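Local coordinates for protein transcriptional activator ToxR (Vibrio vulnificus, PDB 6UTC) that activates transcription as a membrane-spanning regulator, its periplasmic domain probably sensing bile salts and interacting with the partner protein ToxS, at residues Asn71-Tyr77 against Val88-Ser94; Gly24-Pro30 against Pro60-Thr66; His54-Ser58 against His83-Asn87. The contacts are given in a common frame with arbitrary orientation. Residues are numbered along the deposited sequence.

Contact 1 of 3, residues Asn71-Tyr77 against Val88-Ser94; sequences NQLILNY and VTLRIFS
This is an antiparallel beta hairpin pairing at one edge of the mixed sheet: strand 72-77 lies inside it, next to strand 62-67, and strand 88-93 is outermost. The axes approach to 4.6 Å, with 156° between their N-to-C directions, and the register sets Gln72 against Phe93 and Tyr77 against Val88. Leu73-Ile92, Leu75-Leu90 and Tyr77-Val88 are hydrogen-bonded pairs, with Leu73 N to Ile92 O at 2.9 Å and Leu90 N to Leu75 O at 2.8 Å; Val88 N to Tyr77 O lengthens to 3.2 Å. In this alpha/beta domain their side chains form the face turned to helices 40-52 and 99-102. There Tyr77 (chi1 -78°) brings CE2 within 3.6 Å of Leu90 CD1, and Leu73 CB meets Ile92 CG1 at 3.8 Å. The other face pairs Gln72, Ile74 and Asn76 with Phe93, Arg91 and Thr89. Gln72 CG lies over one face of the Phe93 ring (chi1 m), Ile74 CD1 is 3.6 Å from Arg91 CG, and Thr89 OG1 donates to Asn76 OD1 at a very short 2.3 Å.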
ATOM      1  N   ASN A  71      -8.134   8.686 -10.961  1.00 20.38           N
ATOM      2  CA  ASN A  71      -7.212   9.459 -10.145  1.00 21.77           C
ATOM      3  C   ASN A  71      -7.124   8.977  -8.702  1.00 17.30           C
ATOM      4  O   ASN A  71      -6.513   9.659  -7.878  1.00 19.76           O
ATOM      5  CB  ASN A  71      -7.548  10.953 -10.194  1.00 25.75           C
ATOM      6  CG  ASN A  71      -8.908  11.271  -9.608  1.00 28.85           C
ATOM      7  OD1 ASN A  71      -9.613  10.395  -9.109  1.00 33.30           O
ATOM      8  ND2 ASN A  71      -9.286  12.545  -9.668  1.00 39.83           N
ATOM      9  N   GLN A  72      -7.702   7.818  -8.386  1.00 17.75           N
ATOM     10  CA  GLN A  72      -7.747   7.311  -7.019  1.00 16.57           C
ATOM     11  C   GLN A  72      -7.237   5.876  -6.969  1.00 14.78           C
ATOM     12  O   GLN A  72      -7.636   5.040  -7.789  1.00 17.25           O
ATOM     13  CB  GLN A  72      -9.166   7.369  -6.456  1.00 20.71           C
ATOM     14  CG  GLN A  72      -9.230   7.116  -4.967  1.00 25.84           C
ATOM     15  CD  GLN A  72     -10.517   7.623  -4.330  1.00 31.89           C
ATOM     16  OE1 GLN A  72     -10.820   7.294  -3.182  1.00 37.72           O
ATOM     17  NE2 GLN A  72     -11.282   8.418  -5.074  1.00 32.30           N
ATOM     18  N   LEU A  73      -6.368   5.602  -6.003  1.00 14.27           N
ATOM     19  CA  LEU A  73      -5.824   4.276  -5.744  1.00 13.52           C
ATOM     20  C   LEU A  73      -6.186   3.853  -4.326  1.00 12.75           C
ATOM     21  O   LEU A  73      -6.146   4.671  -3.401  1.00 14.18           O
ATOM     22  CB  LEU A  73      -4.298   4.312  -5.887  1.00 14.61           C
ATOM     23  CG  LEU A  73      -3.579   2.962  -5.743  1.00 14.48           C
ATOM     24  CD1 LEU A  73      -3.731   2.155  -7.033  1.00 15.02           C
ATOM     25  CD2 LEU A  73      -2.110   3.134  -5.409  1.00 17.52           C
ATOM     26  N   ILE A  74      -6.553   2.582  -4.157  1.00 12.71           N
ATOM     27  CA  ILE A  74      -6.830   1.998  -2.852  1.00 12.65           C
ATOM     28  C   ILE A  74      -5.615   1.193  -2.417  1.00 13.18           C
ATOM     29  O   ILE A  74      -5.108   0.361  -3.183  1.00 12.81           O
ATOM     30  CB  ILE A  74      -8.075   1.101  -2.909  1.00 13.58           C
ATOM     31  CG1 ILE A  74      -9.240   1.827  -3.587  1.00 16.87           C
ATOM     32  CG2 ILE A  74      -8.442   0.622  -1.519  1.00 18.08           C
ATOM     33  CD1 ILE A  74      -9.605   3.141  -2.928  1.00 20.53           C
ATOM     34  N   LEU A  75      -5.137   1.437  -1.198  1.00 12.81           N
ATOM     35  CA  LEU A  75      -4.067   0.638  -0.606  1.00 12.68           C
ATOM     36  C   LEU A  75      -4.578   0.017   0.684  1.00 14.20           C
ATOM     37  O   LEU A  75      -5.030   0.732   1.585  1.00 15.53           O
ATOM     38  CB  LEU A  75      -2.846   1.504  -0.300  1.00 13.55           C
ATOM     39  CG  LEU A  75      -2.131   2.071  -1.520  1.00 13.06           C
ATOM     40  CD1 LEU A  75      -1.053   3.066  -1.109  1.00 17.65           C
ATOM     41  CD2 LEU A  75      -1.531   0.960  -2.360  1.00 15.50           C
ATOM     42  N   ASN A  76      -4.506  -1.300   0.774  1.00 12.86           N
ATOM     43  CA  ASN A  76      -4.934  -2.025   1.964  1.00 13.29           C
ATOM     44  C   ASN A  76      -3.693  -2.595   2.641  1.00 12.61           C
ATOM     45  O   ASN A  76      -3.070  -3.532   2.123  1.00 14.28           O
ATOM     46  CB  ASN A  76      -5.934  -3.115   1.590  1.00 15.44           C
ATOM     47  CG  ASN A  76      -7.366  -2.602   1.595  1.00 19.56           C
ATOM     48  OD1 ASN A  76      -7.956  -2.408   2.659  1.00 22.87           O
ATOM     49  ND2 ASN A  76      -7.910  -2.344   0.429  1.00 23.75           N
ATOM     50  N   TYR A  77      -3.330  -2.013   3.779  1.00 13.19           N
ATOM     51  CA  TYR A  77      -2.190  -2.478   4.558  1.00 12.61           C
ATOM     52  C   TYR A  77      -2.623  -3.616   5.462  1.00 13.43           C
ATOM     53  O   TYR A  77      -3.565  -3.462   6.254  1.00 15.41           O
ATOM     54  CB  TYR A  77      -1.651  -1.330   5.402  1.00 14.58           C
ATOM     55  CG  TYR A  77      -0.811  -0.358   4.615  1.00 13.65           C
ATOM     56  CD1 TYR A  77       0.538  -0.587   4.432  1.00 16.84           C
ATOM     57  CD2 TYR A  77      -1.371   0.774   4.047  1.00 16.94           C
ATOM     58  CE1 TYR A  77       1.324   0.289   3.709  1.00 16.10           C
ATOM     59  CE2 TYR A  77      -0.590   1.663   3.317  1.00 19.67           C
ATOM     60  CZ  TYR A  77       0.756   1.409   3.166  1.00 16.94           C
ATOM     61  OH  TYR A  77       1.541   2.287   2.440  1.00 18.23           O
ATOM     62  N   VAL A  88      -5.446  -1.244   7.656  1.00 14.61           N
ATOM     63  CA  VAL A  88      -6.160  -0.068   7.179  1.00 14.74           C
ATOM     64  C   VAL A  88      -6.320  -0.100   5.672  1.00 15.00           C
ATOM     65  O   VAL A  88      -5.456  -0.594   4.935  1.00 15.48           O
ATOM     66  CB  VAL A  88      -5.502   1.263   7.583  1.00 16.38           C
ATOM     67  CG1 VAL A  88      -5.600   1.489   9.062  1.00 18.89           C
ATOM     68  CG2 VAL A  88      -4.073   1.293   7.119  1.00 18.63           C
ATOM     69  N   THR A  89      -7.450   0.431   5.228  1.00 14.53           N
ATOM     70  CA  THR A  89      -7.660   0.810   3.843  1.00 15.52           C
ATOM     71  C   THR A  89      -7.433   2.307   3.727  1.00 16.82           C
ATOM     72  O   THR A  89      -8.072   3.092   4.442  1.00 18.65           O
ATOM     73  CB  THR A  89      -9.087   0.500   3.415  1.00 17.21           C
ATOM     74  OG1 THR A  89      -9.375  -0.873   3.653  1.00 21.06           O
ATOM     75  CG2 THR A  89      -9.246   0.774   1.933  1.00 18.84           C
ATOM     76  N   LEU A  90      -6.537   2.699   2.826  1.00 16.40           N
ATOM     77  CA  LEU A  90      -6.246   4.097   2.552  1.00 18.50           C
ATOM     78  C   LEU A  90      -6.545   4.385   1.089  1.00 17.80           C
ATOM     79  O   LEU A  90      -6.484   3.497   0.241  1.00 15.24           O
ATOM     80  CB  LEU A  90      -4.764   4.409   2.812  1.00 20.92           C
ATOM     81  CG  LEU A  90      -4.152   4.040   4.166  1.00 27.14           C
ATOM     82  CD1 LEU A  90      -2.695   4.452   4.204  1.00 26.71           C
ATOM     83  CD2 LEU A  90      -4.933   4.682   5.299  1.00 26.12           C
ATOM     84  N   ARG A  91      -6.854   5.640   0.795  1.00 17.52           N
ATOM     85  CA  ARG A  91      -7.129   6.087  -0.561  1.00 17.50           C
ATOM     86  C   ARG A  91      -6.190   7.239  -0.876  1.00 15.75           C
ATOM     87  O   ARG A  91      -6.090   8.197  -0.100  1.00 18.97           O
ATOM     88  CB  ARG A  91      -8.584   6.532  -0.695  1.00 21.92           C
ATOM     89  CG  ARG A  91      -9.570   5.479  -0.193  1.00 30.28           C
ATOM     90  CD  ARG A  91     -10.382   5.977   0.996  1.00 40.92           C
ATOM     91  NE  ARG A  91     -10.795   4.889   1.887  1.00 41.38           N
ATOM     92  CZ  ARG A  91     -11.742   4.003   1.598  1.00 40.19           C
ATOM     93  NH1 ARG A  91     -12.373   4.062   0.431  1.00 44.40           N
ATOM     94  NH2 ARG A  91     -12.058   3.055   2.471  1.00 43.06           N
ATOM     95  N   ILE A  92      -5.479   7.141  -1.988  1.00 16.60           N
ATOM     96  CA  ILE A  92      -4.588   8.213  -2.395  1.00 18.43           C
ATOM     97  C   ILE A  92      -4.988   8.691  -3.779  1.00 19.16           C
ATOM     98  O   ILE A  92      -5.523   7.936  -4.593  1.00 17.20           O
ATOM     99  CB  ILE A  92      -3.093   7.827  -2.329  1.00 23.58           C
ATOM    100  CG1 ILE A  92      -2.777   6.721  -3.332  1.00 22.09           C
ATOM    101  CG2 ILE A  92      -2.709   7.401  -0.908  1.00 23.71           C
ATOM    102  CD1 ILE A  92      -1.301   6.403  -3.414  1.00 23.53           C
ATOM    103  N   PHE A  93      -4.731   9.966  -4.038  1.00 21.87           N
ATOM    104  CA  PHE A  93      -5.061  10.580  -5.310  1.00 24.50           C
ATOM    105  C   PHE A  93      -3.791  10.834  -6.106  1.00 30.42           C
ATOM    106  O   PHE A  93      -2.701  10.966  -5.545  1.00 33.88           O
ATOM    107  CB  PHE A  93      -5.835  11.882  -5.099  1.00 28.25           C
ATOM    108  CG  PHE A  93      -7.211  11.668  -4.547  1.00 26.43           C
ATOM    109  CD1 PHE A  93      -7.406  11.487  -3.190  1.00 31.61           C
ATOM    110  CD2 PHE A  93      -8.311  11.612  -5.390  1.00 31.98           C
ATOM    111  CE1 PHE A  93      -8.673  11.274  -2.674  1.00 35.39           C
ATOM    112  CE2 PHE A  93      -9.582  11.400  -4.885  1.00 37.11           C
ATOM    113  CZ  PHE A  93      -9.763  11.232  -3.524  1.00 40.04           C
ATOM    114  N   SER A  94      -3.939  10.877  -7.429  1.00 26.34           N
ATOM    115  CA  SER A  94      -2.778  11.105  -8.283  1.00 31.38           C
ATOM    116  C   SER A  94      -2.266  12.534  -8.145  1.00 48.26           C
ATOM    117  O   SER A  94      -1.061  12.760  -7.979  1.00 57.68           O
ATOM    118  CB  SER A  94      -3.121  10.784  -9.736  1.00 33.68           C
ATOM    119  OG  SER A  94      -4.250  11.522 -10.157  1.00 38.77           O
TER

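Contact 2 of 3, residues Gly24-Pro30 against Pro60-Thr66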
ATOM      1  N   GLY A  24      10.703  -4.772   2.522  1.00 22.40           N
ATOM      2  CA  GLY A  24      10.113  -5.871   3.259  1.00 24.64           C
ATOM      3  C   GLY A  24       8.604  -5.969   3.180  1.00 23.63           C
ATOM      4  O   GLY A  24       8.038  -6.962   3.661  1.00 24.31           O
ATOM      5  N   VAL A  25       7.931  -4.970   2.618  1.00 19.33           N
ATOM      6  CA  VAL A  25       6.483  -4.978   2.460  1.00 17.87           C
ATOM      7  C   VAL A  25       6.185  -5.447   1.043  1.00 19.06           C
ATOM      8  O   VAL A  25       6.664  -4.851   0.070  1.00 17.52           O
ATOM      9  CB  VAL A  25       5.879  -3.587   2.719  1.00 18.68           C
ATOM     10  CG1 VAL A  25       4.360  -3.632   2.558  1.00 20.00           C
ATOM     11  CG2 VAL A  25       6.261  -3.080   4.108  1.00 19.15           C
ATOM     12  N   GLU A  26       5.408  -6.520   0.917  1.00 16.85           N
ATOM     13  CA  GLU A  26       5.009  -6.995  -0.402  1.00 16.92           C
ATOM     14  C   GLU A  26       3.907  -6.094  -0.922  1.00 14.46           C
ATOM     15  O   GLU A  26       2.830  -6.037  -0.327  1.00 16.15           O
ATOM     16  CB  GLU A  26       4.457  -8.411  -0.304  1.00 18.00           C
ATOM     17  CG  GLU A  26       5.449  -9.442   0.134  1.00 22.88           C
ATOM     18  CD  GLU A  26       4.809 -10.811   0.218  1.00 31.17           C
ATOM     19  OE1 GLU A  26       4.385 -11.328  -0.837  1.00 33.57           O
ATOM     20  OE2 GLU A  26       4.708 -11.354   1.335  1.00 35.79           O
ATOM     21  N   VAL A  27       4.151  -5.419  -2.039  1.00 13.23           N
ATOM     22  CA  VAL A  27       3.105  -4.663  -2.715  1.00 14.11           C
ATOM     23  C   VAL A  27       2.478  -5.594  -3.740  1.00 13.58           C
ATOM     24  O   VAL A  27       3.124  -5.972  -4.715  1.00 13.72           O
ATOM     25  CB  VAL A  27       3.645  -3.388  -3.366  1.00 15.45           C
ATOM     26  CG1 VAL A  27       2.513  -2.641  -4.055  1.00 17.44           C
ATOM     27  CG2 VAL A  27       4.328  -2.515  -2.319  1.00 16.74           C
ATOM     28  N   LEU A  28       1.224  -5.948  -3.511  1.00 12.51           N
ATOM     29  CA  LEU A  28       0.519  -6.969  -4.272  1.00 12.83           C
ATOM     30  C   LEU A  28      -0.689  -6.368  -4.961  1.00 12.68           C
ATOM     31  O   LEU A  28      -1.236  -5.358  -4.510  1.00 14.03           O
ATOM     32  CB  LEU A  28       0.005  -8.063  -3.339  1.00 14.03           C
ATOM     33  CG  LEU A  28       1.047  -8.802  -2.514  1.00 14.23           C
ATOM     34  CD1 LEU A  28       0.353  -9.630  -1.439  1.00 16.79           C
ATOM     35  CD2 LEU A  28       1.887  -9.688  -3.416  1.00 15.78           C
ATOM     36  N   THR A  29      -1.108  -6.998  -6.055  1.00 12.35           N
ATOM     37  CA  THR A  29      -2.364  -6.645  -6.700  1.00 12.92           C
ATOM     38  C   THR A  29      -2.986  -7.937  -7.205  1.00 12.43           C
ATOM     39  O   THR A  29      -2.262  -8.907  -7.448  1.00 13.23           O
ATOM     40  CB  THR A  29      -2.146  -5.617  -7.830  1.00 14.31           C
ATOM     41  OG1 THR A  29      -3.397  -5.064  -8.246  1.00 14.10           O
ATOM     42  CG2 THR A  29      -1.464  -6.215  -9.039  1.00 12.70           C
ATOM     43  N   PRO A  30      -4.310  -8.007  -7.334  1.00 13.47           N
ATOM     44  CA  PRO A  30      -4.912  -9.228  -7.876  1.00 14.45           C
ATOM     45  C   PRO A  30      -4.293  -9.592  -9.222  1.00 13.78           C
ATOM     46  O   PRO A  30      -3.900  -8.725 -10.008  1.00 13.96           O
ATOM     47  CB  PRO A  30      -6.398  -8.864  -8.003  1.00 15.07           C
ATOM     48  CG  PRO A  30      -6.606  -7.840  -6.929  1.00 15.42           C
ATOM     49  CD  PRO A  30      -5.335  -7.018  -6.950  1.00 14.10           C
ATOM     50  N   PRO A  60       3.718  -3.639   8.417  1.00 17.40           N
ATOM     51  CA  PRO A  60       2.774  -4.422   7.623  1.00 16.69           C
ATOM     52  C   PRO A  60       3.523  -5.495   6.860  1.00 17.07           C
ATOM     53  O   PRO A  60       4.686  -5.325   6.481  1.00 19.79           O
ATOM     54  CB  PRO A  60       2.174  -3.384   6.669  1.00 17.21           C
ATOM     55  CG  PRO A  60       3.271  -2.383   6.508  1.00 18.40           C
ATOM     56  CD  PRO A  60       3.898  -2.282   7.873  1.00 19.05           C
ATOM     57  N   VAL A  61       2.843  -6.626   6.668  0.61 14.40           N
ATOM     58  CA  VAL A  61       3.367  -7.712   5.847  0.61 17.07           C
ATOM     59  C   VAL A  61       3.239  -7.356   4.375  0.61 16.65           C
ATOM     60  O   VAL A  61       4.159  -7.563   3.571  0.61 14.22           O
ATOM     61  CB  VAL A  61       2.610  -9.018   6.168  0.61 16.83           C
ATOM     62  CG1 VAL A  61       3.108 -10.159   5.283  0.61 20.08           C
ATOM     63  CG2 VAL A  61       2.716  -9.378   7.651  0.61 17.90           C
ATOM     64  N   LYS A  62       2.095  -6.807   4.000  1.00 15.56           N
ATOM     65  CA  LYS A  62       1.802  -6.575   2.605  1.00 15.04           C
ATOM     66  C   LYS A  62       0.867  -5.398   2.504  1.00 15.88           C
ATOM     67  O   LYS A  62       0.235  -4.983   3.482  1.00 14.75           O
ATOM     68  CB  LYS A  62       1.196  -7.811   1.939  1.00 19.96           C
ATOM     69  CG  LYS A  62      -0.015  -8.355   2.619  1.00 19.79           C
ATOM     70  CD  LYS A  62      -0.190  -9.819   2.224  1.00 23.31           C
ATOM     71  CE  LYS A  62      -1.270 -10.504   3.034  1.00 34.49           C
ATOM     72  NZ  LYS A  62      -1.302 -11.957   2.705  1.00 38.13           N
ATOM     73  N   VAL A  63       0.814  -4.852   1.303  1.00 14.49           N
ATOM     74  CA  VAL A  63      -0.139  -3.817   0.945  1.00 13.78           C
ATOM     75  C   VAL A  63      -0.748  -4.215  -0.388  1.00 14.03           C
ATOM     76  O   VAL A  63      -0.025  -4.555  -1.337  1.00 15.01           O
ATOM     77  CB  VAL A  63       0.473  -2.397   0.939  1.00 14.46           C
ATOM     78  CG1 VAL A  63       1.571  -2.244  -0.078  1.00 18.39           C
ATOM     79  CG2 VAL A  63      -0.612  -1.342   0.741  1.00 16.65           C
ATOM     80  N   ILE A  64      -2.071  -4.262  -0.434  1.00 13.16           N
ATOM     81  CA  ILE A  64      -2.795  -4.636  -1.642  1.00 13.07           C
ATOM     82  C   ILE A  64      -3.209  -3.351  -2.332  1.00 12.96           C
ATOM     83  O   ILE A  64      -3.939  -2.533  -1.755  1.00 13.61           O
ATOM     84  CB  ILE A  64      -4.037  -5.482  -1.330  1.00 13.89           C
ATOM     85  CG1 ILE A  64      -3.724  -6.571  -0.299  1.00 17.83           C
ATOM     86  CG2 ILE A  64      -4.648  -6.034  -2.638  1.00 17.08           C
ATOM     87  CD1 ILE A  64      -2.689  -7.533  -0.712  1.00 20.98           C
ATOM     88  N   ALA A  65      -2.764  -3.180  -3.565  1.00 12.37           N
ATOM     89  CA  ALA A  65      -3.069  -1.999  -4.360  1.00 12.54           C
ATOM     90  C   ALA A  65      -4.115  -2.352  -5.410  1.00 12.28           C
ATOM     91  O   ALA A  65      -3.928  -3.304  -6.174  1.00 13.49           O
ATOM     92  CB  ALA A  65      -1.801  -1.506  -5.049  1.00 13.86           C
ATOM     93  N   THR A  66      -5.209  -1.586  -5.448  1.00 12.40           N
ATOM     94  CA  THR A  66      -6.259  -1.778  -6.440  1.00 12.78           C
ATOM     95  C   THR A  66      -6.812  -0.430  -6.885  1.00 13.16           C
ATOM     96  O   THR A  66      -6.578   0.612  -6.264  1.00 13.84           O
ATOM     97  CB  THR A  66      -7.414  -2.628  -5.908  1.00 13.24           C
ATOM     98  OG1 THR A  66      -7.988  -1.983  -4.773  1.00 13.99           O
ATOM     99  CG2 THR A  66      -6.954  -4.022  -5.529  1.00 15.62           C
TER
HETATM  100  O   HOH W   1       7.249  -6.125   6.472  1.00 29.53           O
HETATM  101  O   HOH W   2       6.202  -9.429   3.837  1.00 34.44           O
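Gly24 opens the segment with phi 88° and psi -9°, where a CB would be jammed against the preceding carbonyl. Gly24 O accepts a weak bond from water 1 at 3.0 Å, and the same water donates to Pro60 O at 2.7 Å, so solvent spans the mouth of the pair. Val25 then covers Pro60, CG2 to CG 3.9 Å. From Glu26 the strands run parallel, their axes approaching to 4.6 Å with 20° between N-to-C directions: Glu26 N reaches Val61 O at 3.1 Å, and Glu26 O accepts from Val63 N at 2.9 Å. Val61 and Lys62 form a classic beta bulge opposite Ile78 of the next strand. Val27 turns to the face covered by helix 40-52, its CG2 3.6 Å from Val63 CG1. Leu28 repeats the backbone ladder, N to Val63 O at 2.9 Å and O to Ala65 N at 2.8 Å, while its CD1 touches Ile64 CD1 at 3.8 Å on the other face. Thr29 adds a side-chain bond, OG1 to Ala65 O at 2.8 Å, and Pro30 CD rests 3.7 Å from Thr66 CG2. Strand 25-30, helix 40-52 and strand 62-67 make a beta-alpha-beta unit. Its main-chain bonds supply the parallel pairing, while the particular side-chain matches, Val27 with Val63, Leu28 with Ile64 and the Thr29 hydroxyl with Ala65 O, are specific to this register.

Contact 3 of 3, residues His54-Ser58 against His83-Asn87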
ATOM      1  N   HIS A  54       4.666   2.420  11.998  1.00 24.49           N
ATOM      2  CA  HIS A  54       4.427   0.973  12.094  1.00 20.17           C
ATOM      3  C   HIS A  54       5.768   0.255  11.920  1.00 23.58           C
ATOM      4  O   HIS A  54       6.165  -0.074  10.802  1.00 24.31           O
ATOM      5  CB  HIS A  54       3.430   0.517  11.036  1.00 18.41           C
ATOM      6  CG  HIS A  54       2.121   1.238  11.076  1.00 20.13           C
ATOM      7  ND1 HIS A  54       1.922   2.444  10.439  1.00 22.14           N
ATOM      8  CD2 HIS A  54       0.937   0.915  11.647  1.00 22.11           C
ATOM      9  CE1 HIS A  54       0.677   2.841  10.634  1.00 25.71           C
ATOM     10  NE2 HIS A  54       0.056   1.929  11.361  1.00 25.74           N
ATOM     11  N   THR A  55       6.451  -0.008  13.035  1.00 29.64           N
ATOM     12  CA  THR A  55       7.779  -0.608  12.991  1.00 29.52           C
ATOM     13  C   THR A  55       7.813  -1.936  13.733  1.00 29.84           C
ATOM     14  O   THR A  55       6.940  -2.245  14.551  1.00 29.08           O
ATOM     15  CB  THR A  55       8.856   0.314  13.596  1.00 34.60           C
ATOM     16  OG1 THR A  55       8.559   0.565  14.975  1.00 34.96           O
ATOM     17  CG2 THR A  55       8.935   1.630  12.848  1.00 37.49           C
ATOM     18  N   GLY A  56       8.850  -2.714  13.440  1.00 31.60           N
ATOM     19  CA  GLY A  56       9.074  -3.953  14.168  1.00 33.64           C
ATOM     20  C   GLY A  56       7.973  -4.949  13.879  1.00 34.30           C
ATOM     21  O   GLY A  56       7.585  -5.161  12.725  1.00 30.59           O
ATOM     22  N   ASP A  57       7.446  -5.561  14.944  1.00 32.18           N
ATOM     23  CA  ASP A  57       6.346  -6.508  14.788  1.00 30.85           C
ATOM     24  C   ASP A  57       5.121  -5.859  14.161  1.00 24.78           C
ATOM     25  O   ASP A  57       4.301  -6.558  13.558  1.00 27.62           O
ATOM     26  CB  ASP A  57       5.965  -7.104  16.141  1.00 32.87           C
ATOM     27  CG  ASP A  57       7.053  -7.984  16.715  1.00 42.47           C
ATOM     28  OD1 ASP A  57       7.853  -8.526  15.924  1.00 46.89           O
ATOM     29  OD2 ASP A  57       7.102  -8.137  17.954  1.00 46.90           O
ATOM     30  N   SER A  58       4.974  -4.545  14.296  0.74 25.09           N
ATOM     31  CA  SER A  58       3.832  -3.832  13.738  0.74 23.78           C
ATOM     32  C   SER A  58       4.019  -3.418  12.284  0.74 21.84           C
ATOM     33  O   SER A  58       3.110  -2.808  11.715  0.74 21.89           O
ATOM     34  CB  SER A  58       3.491  -2.609  14.592  0.74 24.62           C
ATOM     35  OG  SER A  58       2.910  -3.005  15.821  0.74 27.47           O
ATOM     36  N   HIS A  83      -1.336  -8.079  15.118  1.00 16.60           N
ATOM     37  CA  HIS A  83      -1.411  -6.641  14.911  1.00 16.97           C
ATOM     38  C   HIS A  83      -2.483  -6.266  13.899  1.00 14.12           C
ATOM     39  O   HIS A  83      -2.444  -5.168  13.330  1.00 15.18           O
ATOM     40  CB  HIS A  83      -0.041  -6.080  14.540  1.00 18.58           C
ATOM     41  CG  HIS A  83       0.964  -6.241  15.635  1.00 21.71           C
ATOM     42  ND1 HIS A  83       0.943  -5.470  16.776  1.00 30.34           N
ATOM     43  CD2 HIS A  83       1.989  -7.112  15.784  1.00 25.21           C
ATOM     44  CE1 HIS A  83       1.927  -5.847  17.574  1.00 30.81           C
ATOM     45  NE2 HIS A  83       2.577  -6.839  16.995  1.00 28.79           N
ATOM     46  N   SER A  84      -3.462  -7.139  13.691  0.69 14.37           N
ATOM     47  CA  SER A  84      -4.482  -6.867  12.689  0.69 13.54           C
ATOM     48  C   SER A  84      -5.395  -5.709  13.059  0.69 15.00           C
ATOM     49  O   SER A  84      -6.124  -5.227  12.186  0.69 13.45           O
ATOM     50  CB  SER A  84      -5.297  -8.126  12.404  0.69 16.72           C
ATOM     51  OG  SER A  84      -5.833  -8.676  13.597  0.69 15.06           O
ATOM     52  N   ASN A  85      -5.383  -5.243  14.312  1.00 14.42           N
ATOM     53  CA  ASN A  85      -6.118  -4.022  14.611  1.00 14.82           C
ATOM     54  C   ASN A  85      -5.517  -2.801  13.927  1.00 15.16           C
ATOM     55  O   ASN A  85      -6.169  -1.750  13.876  1.00 16.79           O
ATOM     56  CB  ASN A  85      -6.281  -3.801  16.120  1.00 17.97           C
ATOM     57  CG  ASN A  85      -4.973  -3.528  16.821  1.00 21.38           C
ATOM     58  OD1 ASN A  85      -3.908  -3.949  16.376  1.00 25.22           O
ATOM     59  ND2 ASN A  85      -5.047  -2.832  17.947  1.00 36.46           N
ATOM     60  N   GLU A  86      -4.315  -2.927  13.369  1.00 14.69           N
ATOM     61  CA  GLU A  86      -3.685  -1.857  12.624  1.00 15.72           C
ATOM     62  C   GLU A  86      -3.971  -1.928  11.132  1.00 15.00           C
ATOM     63  O   GLU A  86      -3.561  -1.020  10.400  1.00 15.69           O
ATOM     64  CB  GLU A  86      -2.176  -1.874  12.875  1.00 16.44           C
ATOM     65  CG  GLU A  86      -1.832  -1.841  14.361  1.00 19.41           C
ATOM     66  CD  GLU A  86      -0.345  -1.772  14.638  1.00 24.82           C
ATOM     67  OE1 GLU A  86       0.334  -0.895  14.064  1.00 27.77           O
ATOM     68  OE2 GLU A  86       0.151  -2.599  15.435  1.00 26.52           O
ATOM     69  N   ASN A  87      -4.675  -2.954  10.660  1.00 13.63           N
ATOM     70  CA  ASN A  87      -4.968  -3.024   9.232  1.00 12.62           C
ATOM     71  C   ASN A  87      -5.777  -1.807   8.817  1.00 14.69           C
ATOM     72  O   ASN A  87      -6.721  -1.408   9.506  1.00 14.31           O
ATOM     73  CB  ASN A  87      -5.814  -4.253   8.917  1.00 14.04           C
ATOM     74  CG  ASN A  87      -5.068  -5.547   9.110  1.00 13.92           C
ATOM     75  OD1 ASN A  87      -3.860  -5.553   9.311  1.00 14.76           O
ATOM     76  ND2 ASN A  87      -5.786  -6.654   9.038  1.00 16.10           N
TER
HETATM   77  O   HOH W   3      -2.755   1.550  11.045  1.00 25.96           O
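The imidazole of His83 lies against the turn at Asp57 and Ser58, with Ser58 OG over one face of the ring and His83 NE2 3.5 Å from Asp57 CB. His83 CD2 also comes within 3.3 Å of Asp57 O. The direct hydrogen bond between the segments is Ser58 OG to Glu86 OE2, 2.8 Å, with the serine as donor; His83 ND1 gives the same OE2 a weak bond at 3.3 Å and 121°. One carboxylate oxygen therefore gathers donors from both segments. The other, Glu86 OE1, sits at the edge of the His54 ring, 3.1 Å from CD2. A water completes the link, 2.9 Å from His54 NE2 and donating to Glu86 O at 2.8 Å, while His54 ND1 is held by Tyr50 O. Both segments include a 3-10 turn, with backbone bonds Ser58 N to Thr55 O, 3.0 Å, and Glu86 N to His83 O, 2.9 Å. With 230 Å² buried, this is a small, polar surface contact. It joins the connection from helix 40-52 to strand 62-67 with the hairpin loop between strands 72-78 and 88-93, and the His54 ring stacks on Tyr50 of that helix.

Overall arrangement
Contacts 1 and 2 share one sheet and meet where strands 62-67 and 72-78 adjoin: Asn76 O lies 2.8 Å from Ile64 N and Ile74 N 2.9 Å from Thr66 O, probable hydrogen bonds. Contact 1 is antiparallel and local, 11 residues apart; contact 2 is parallel, spanning 30. Each is partly buried, one face under helix 40-52, which holds disulfide-bonded Cys46. Contact 3 lies at the surface, its centre about 14 Å from the chain centre, against 7 and 6 Å for those of contacts 1 and 2, and replaces ladder bonds with polar side chains and water. Its segments alternate with those of both others because it joins the connection inside the beta-alpha-beta unit to the hairpin loop.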